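Local coordinates for protein homoserine dehydrogenase (Staphylococcus aureus M1064, PDB 4PG7) that catalyses the NAD(P)-dependent interconversion of aspartate semialdehyde and homoserine in the aspartic acid pathway of amino acid synthesis, at residues 179-184 against 207-212; 213-216 against 220-223. All coordinates share one frame; numbering follows the deposited sequence.

Contact 1: 179-184 against 207-212; sequences NGTSNF and GFAEAD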
loop_
_atom_site.group_PDB
_atom_site.type_symbol
_atom_site.label_atom_id
_atom_site.label_comp_id
_atom_site.label_asym_id
_atom_site.label_seq_id
_atom_site.Cartn_x
_atom_site.Cartn_y
_atom_site.Cartn_z
ATOM N N ASN A 179 14.915 -1.488 -4.560
ATOM C CA ASN A 179 15.950 -0.606 -5.041
ATOM C C ASN A 179 15.502 -0.107 -6.407
ATOM O O ASN A 179 15.376 -0.883 -7.344
ATOM C CB ASN A 179 17.285 -1.370 -5.100
ATOM C CG ASN A 179 18.415 -0.510 -5.625
ATOM O OD1 ASN A 179 18.872 -0.676 -6.752
ATOM N ND2 ASN A 179 18.835 0.447 -4.813
ATOM N N GLY A 180 15.252 1.190 -6.508
ATOM C CA GLY A 180 14.754 1.813 -7.744
ATOM C C GLY A 180 15.697 1.655 -8.926
ATOM O O GLY A 180 15.270 1.383 -10.045
ATOM N N THR A 181 16.989 1.824 -8.675
ATOM C CA THR A 181 17.985 1.800 -9.763
ATOM C C THR A 181 18.093 0.435 -10.432
ATOM O O THR A 181 18.125 0.349 -11.667
ATOM C CB THR A 181 19.367 2.227 -9.232
ATOM O OG1 THR A 181 19.286 3.589 -8.786
ATOM C CG2 THR A 181 20.420 2.099 -10.314
ATOM N N SER A 182 18.139 -0.625 -9.627
ATOM C CA SER A 182 18.196 -1.967 -10.196
ATOM C C SER A 182 16.938 -2.339 -10.939
ATOM O O SER A 182 16.993 -2.975 -11.968
ATOM C CB SER A 182 18.404 -3.024 -9.130
ATOM O OG SER A 182 19.727 -3.012 -8.658
ATOM N N ASN A 183 15.788 -1.960 -10.393
ATOM C CA ASN A 183 14.550 -2.227 -11.076
ATOM C C ASN A 183 14.472 -1.463 -12.379
ATOM O O ASN A 183 14.013 -2.007 -13.392
ATOM C CB ASN A 183 13.351 -1.889 -10.209
ATOM C CG ASN A 183 12.119 -2.622 -10.660
ATOM O OD1 ASN A 183 12.164 -3.850 -10.860
ATOM N ND2 ASN A 183 11.012 -1.908 -10.825
ATOM N N PHE A 184 14.920 -0.217 -12.370
ATOM C CA PHE A 184 14.974 0.588 -13.607
ATOM C C PHE A 184 15.796 -0.120 -14.677
ATOM O O PHE A 184 15.388 -0.225 -15.835
ATOM C CB PHE A 184 15.547 1.978 -13.338
ATOM C CG PHE A 184 15.600 2.857 -14.571
ATOM C CD1 PHE A 184 14.548 3.697 -14.893
ATOM C CD2 PHE A 184 16.688 2.812 -15.425
ATOM C CE1 PHE A 184 14.581 4.493 -16.063
ATOM C CE2 PHE A 184 16.737 3.589 -16.580
ATOM C CZ PHE A 184 15.670 4.422 -16.903
ATOM N N GLY A 207 20.150 9.884 -14.686
ATOM C CA GLY A 207 20.106 10.311 -13.295
ATOM C C GLY A 207 19.784 9.239 -12.243
ATOM O O GLY A 207 19.910 9.495 -11.059
ATOM N N PHE A 208 19.414 8.033 -12.654
ATOM C CA PHE A 208 19.042 6.962 -11.688
ATOM C C PHE A 208 20.211 6.299 -10.979
ATOM O O PHE A 208 20.232 6.184 -9.744
ATOM C CB PHE A 208 18.160 5.939 -12.379
ATOM C CG PHE A 208 16.887 6.532 -12.850
ATOM C CD1 PHE A 208 15.919 6.891 -11.929
ATOM C CD2 PHE A 208 16.693 6.844 -14.177
ATOM C CE1 PHE A 208 14.745 7.491 -12.330
ATOM C CE2 PHE A 208 15.527 7.465 -14.587
ATOM C CZ PHE A 208 14.547 7.783 -13.663
ATOM N N ALA A 209 21.222 5.918 -11.737
ATOM C CA ALA A 209 22.388 5.296 -11.155
ATOM C C ALA A 209 23.435 6.355 -10.950
ATOM O O ALA A 209 23.533 7.277 -11.752
ATOM C CB ALA A 209 22.916 4.204 -12.073
ATOM N N GLU A 210 24.252 6.175 -9.912
ATOM C CA GLU A 210 25.408 7.014 -9.659
ATOM C C GLU A 210 26.647 6.400 -10.317
ATOM O O GLU A 210 26.602 5.278 -10.844
ATOM C CB GLU A 210 25.573 7.180 -8.134
ATOM C CG GLU A 210 24.388 7.903 -7.492
ATOM C CD GLU A 210 24.208 7.612 -6.007
ATOM O OE1 GLU A 210 25.194 7.262 -5.326
ATOM O OE2 GLU A 210 23.064 7.738 -5.516
ATOM N N ALA A 211 27.751 7.146 -10.303
ATOM C CA ALA A 211 28.975 6.790 -11.040
ATOM C C ALA A 211 29.560 5.469 -10.595
ATOM O O ALA A 211 30.053 4.674 -11.408
ATOM C CB ALA A 211 30.006 7.893 -10.876
ATOM N N ASP A 212 29.552 5.254 -9.287
ATOM C CA ASP A 212 29.775 3.928 -8.726
ATOM C C ASP A 212 28.387 3.453 -8.297
ATOM O O ASP A 212 27.861 3.901 -7.279
ATOM C CB ASP A 212 30.744 3.983 -7.539
ATOM C CG ASP A 212 31.012 2.612 -6.930
ATOM O OD1 ASP A 212 30.393 1.608 -7.349
ATOM O OD2 ASP A 212 31.862 2.531 -6.025
#
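F208 and F184 meet as an offset stack. F208 is the first residue past G207, where a Schellman motif closes helix 196-205. The two ring centroids lie 4.3 Å apart and the planes differ by 24°, so the rings are only roughly parallel. F208 CD2 sits over the centre of the F184 ring. In return F184 CD1 lies over one face of the F208 ring, displaced toward its rim. The closest approach is at one flank, where F184 CE1 and F208 CE2 are 3.5 Å apart. F184 reaches the loop because its CG is anti to the backbone N (chi1 -179°), which extends the ring from the helix.

The backbone of F208 adds a polar link. T181 OG1 donates to F208 O over 2.9 Å. The hydroxyl comes in well above the carbonyl plane, not along a lone pair. T181 thus uses both branches, since chi1 of -64° places OG1 beside its own backbone N and leaves CG2 anti to that N. CG2 faces the next residue of the loop, and T181 CG2 packs against A209 CB at 3.7 Å. From E210 onward the loop runs on toward helix 214-217, and D212 OD1 is hydrogen-bonded to T214 OG1.

The helix that carries T181 and F184 begins at an N-cap residue, N179. N179 OD1 accepts from S182 N at 3.0 Å, which satisfies an amide of the first turn.

The contact is largely buried and ties the first turn of helix 180-192 to the loop between helices 196-205 and 214-217. Helix 196-205 touches both segments: A209 packs on L200, A203 and K204, and F184 on A203.

Contact 2: 213-216 against 220-223; sequences PTDD and VDAA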
loop_
_atom_site.group_PDB
_atom_site.type_symbol
_atom_site.label_atom_id
_atom_site.label_comp_id
_atom_site.label_asym_id
_atom_site.label_seq_id
_atom_site.Cartn_x
_atom_site.Cartn_y
_atom_site.Cartn_z
ATOM N N PRO A 213 27.773 2.571 -9.095
ATOM C CA PRO A 213 26.428 2.145 -8.797
ATOM C C PRO A 213 26.392 0.867 -7.923
ATOM O O PRO A 213 25.320 0.329 -7.729
ATOM C CB PRO A 213 25.890 1.848 -10.183
ATOM C CG PRO A 213 27.067 1.221 -10.871
ATOM C CD PRO A 213 28.304 1.823 -10.249
ATOM N N THR A 214 27.545 0.403 -7.411
ATOM C CA THR A 214 27.688 -0.868 -6.657
ATOM C C THR A 214 26.618 -1.119 -5.615
ATOM O O THR A 214 26.063 -2.211 -5.527
ATOM C CB THR A 214 29.064 -0.924 -5.920
ATOM O OG1 THR A 214 30.102 -0.861 -6.879
ATOM C CG2 THR A 214 29.230 -2.196 -5.105
ATOM N N ASP A 215 26.343 -0.115 -4.801
ATOM C CA ASP A 215 25.372 -0.255 -3.727
ATOM C C ASP A 215 23.987 -0.665 -4.257
ATOM O O ASP A 215 23.249 -1.404 -3.592
ATOM C CB ASP A 215 25.270 1.061 -2.965
ATOM C CG ASP A 215 24.657 0.897 -1.611
ATOM O OD1 ASP A 215 25.254 0.189 -0.779
ATOM O OD2 ASP A 215 23.586 1.497 -1.365
ATOM N N ASP A 216 23.649 -0.181 -5.445
ATOM C CA ASP A 216 22.386 -0.506 -6.123
ATOM C C ASP A 216 22.463 -1.865 -6.810
ATOM O O ASP A 216 21.702 -2.794 -6.509
ATOM C CB ASP A 216 22.061 0.552 -7.203
ATOM C CG ASP A 216 21.791 1.920 -6.623
ATOM O OD1 ASP A 216 21.271 2.025 -5.485
ATOM O OD2 ASP A 216 22.038 2.901 -7.359
ATOM N N VAL A 220 23.143 -4.353 -2.300
ATOM C CA VAL A 220 23.470 -4.013 -0.901
ATOM C C VAL A 220 22.365 -3.143 -0.294
ATOM O O VAL A 220 21.877 -3.425 0.811
ATOM C CB VAL A 220 24.851 -3.306 -0.769
ATOM C CG1 VAL A 220 25.155 -2.991 0.689
ATOM C CG2 VAL A 220 25.942 -4.171 -1.368
ATOM N N ASP A 221 21.968 -2.106 -1.013
ATOM C CA ASP A 221 20.860 -1.231 -0.581
ATOM C C ASP A 221 19.607 -2.030 -0.293
ATOM O O ASP A 221 18.955 -1.835 0.740
ATOM C CB ASP A 221 20.542 -0.173 -1.648
ATOM C CG ASP A 221 19.354 0.686 -1.272
ATOM O OD1 ASP A 221 19.413 1.269 -0.170
ATOM O OD2 ASP A 221 18.365 0.788 -2.066
ATOM N N ALA A 222 19.265 -2.934 -1.215
ATOM C CA ALA A 222 18.107 -3.785 -1.047
ATOM C C ALA A 222 18.250 -4.696 0.182
ATOM O O ALA A 222 17.282 -4.902 0.912
ATOM C CB ALA A 222 17.880 -4.610 -2.296
ATOM N N ALA A 223 19.449 -5.222 0.423
ATOM C CA ALA A 223 19.680 -6.075 1.597
ATOM C C ALA A 223 19.505 -5.308 2.910
ATOM O O ALA A 223 18.911 -5.819 3.864
ATOM C CB ALA A 223 21.053 -6.724 1.539
HETATM O O HOH W 1 20.514 -2.783 -4.055
#
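D215 meets both V220 and D221, the opening residues of the next helix. Its carbonyl makes the main bond. D221 N donates to D215 O over 3.0 Å, and the N-H points almost straight at the oxygen (176°). A water also donates to D215 O and to D216 O, and it accepts from A222 N at 3.1 Å. The water therefore bridges the end of the short helix 214-217 and the first turn of helix 220-234.

The carboxylate of D215 lies across the start of the second helix. Its CG is anti to the backbone N (chi1 -161°), which carries the group back toward V220 and D221. D215 OD1 rests on V220, 3.5 Å from V220 CG1. D215 OD2 lies 3.5 Å from D221 CB. The two carboxylate planes are 45° apart, and D215 OD2 and D221 OD1 are 4.3 Å from each other. R224 pairs with both: a salt bridge to D215 OD2 and a long, weak ion pair to D221 OD1. D221 OD2 has its own salt bridge, to K225.

The contact is a helix-to-helix junction. Helix 220-234 starts just after helix 214-217 ends, and its first turn bonds back to D215 O. Beyond it, V220 touches R245 of strand 244-245, and A222 and A223 pack on V283 of strand 278-289.

How the contacts relate
Contacts 1 and 2 follow one another along the chain, and their centres are about 9 Å apart. N179 joins them: N179 ND2 lies 2.8 Å from D221 OD2 and 3.0 Å from D216 OD1, both probable hydrogen bonds. The N-cap residue of helix 180-192 thus links both sides of contact 2. S182 OG to D216 O and T181 OG1 to D216 OD2 add weaker links. Segments 207-212, 213-216 and 220-223 all fall in the homoserine dehydrogenase signature sequence, so this region probably borders the substrate site. The bound lysine has a separate pocket, which includes R246, the neighbour of R245.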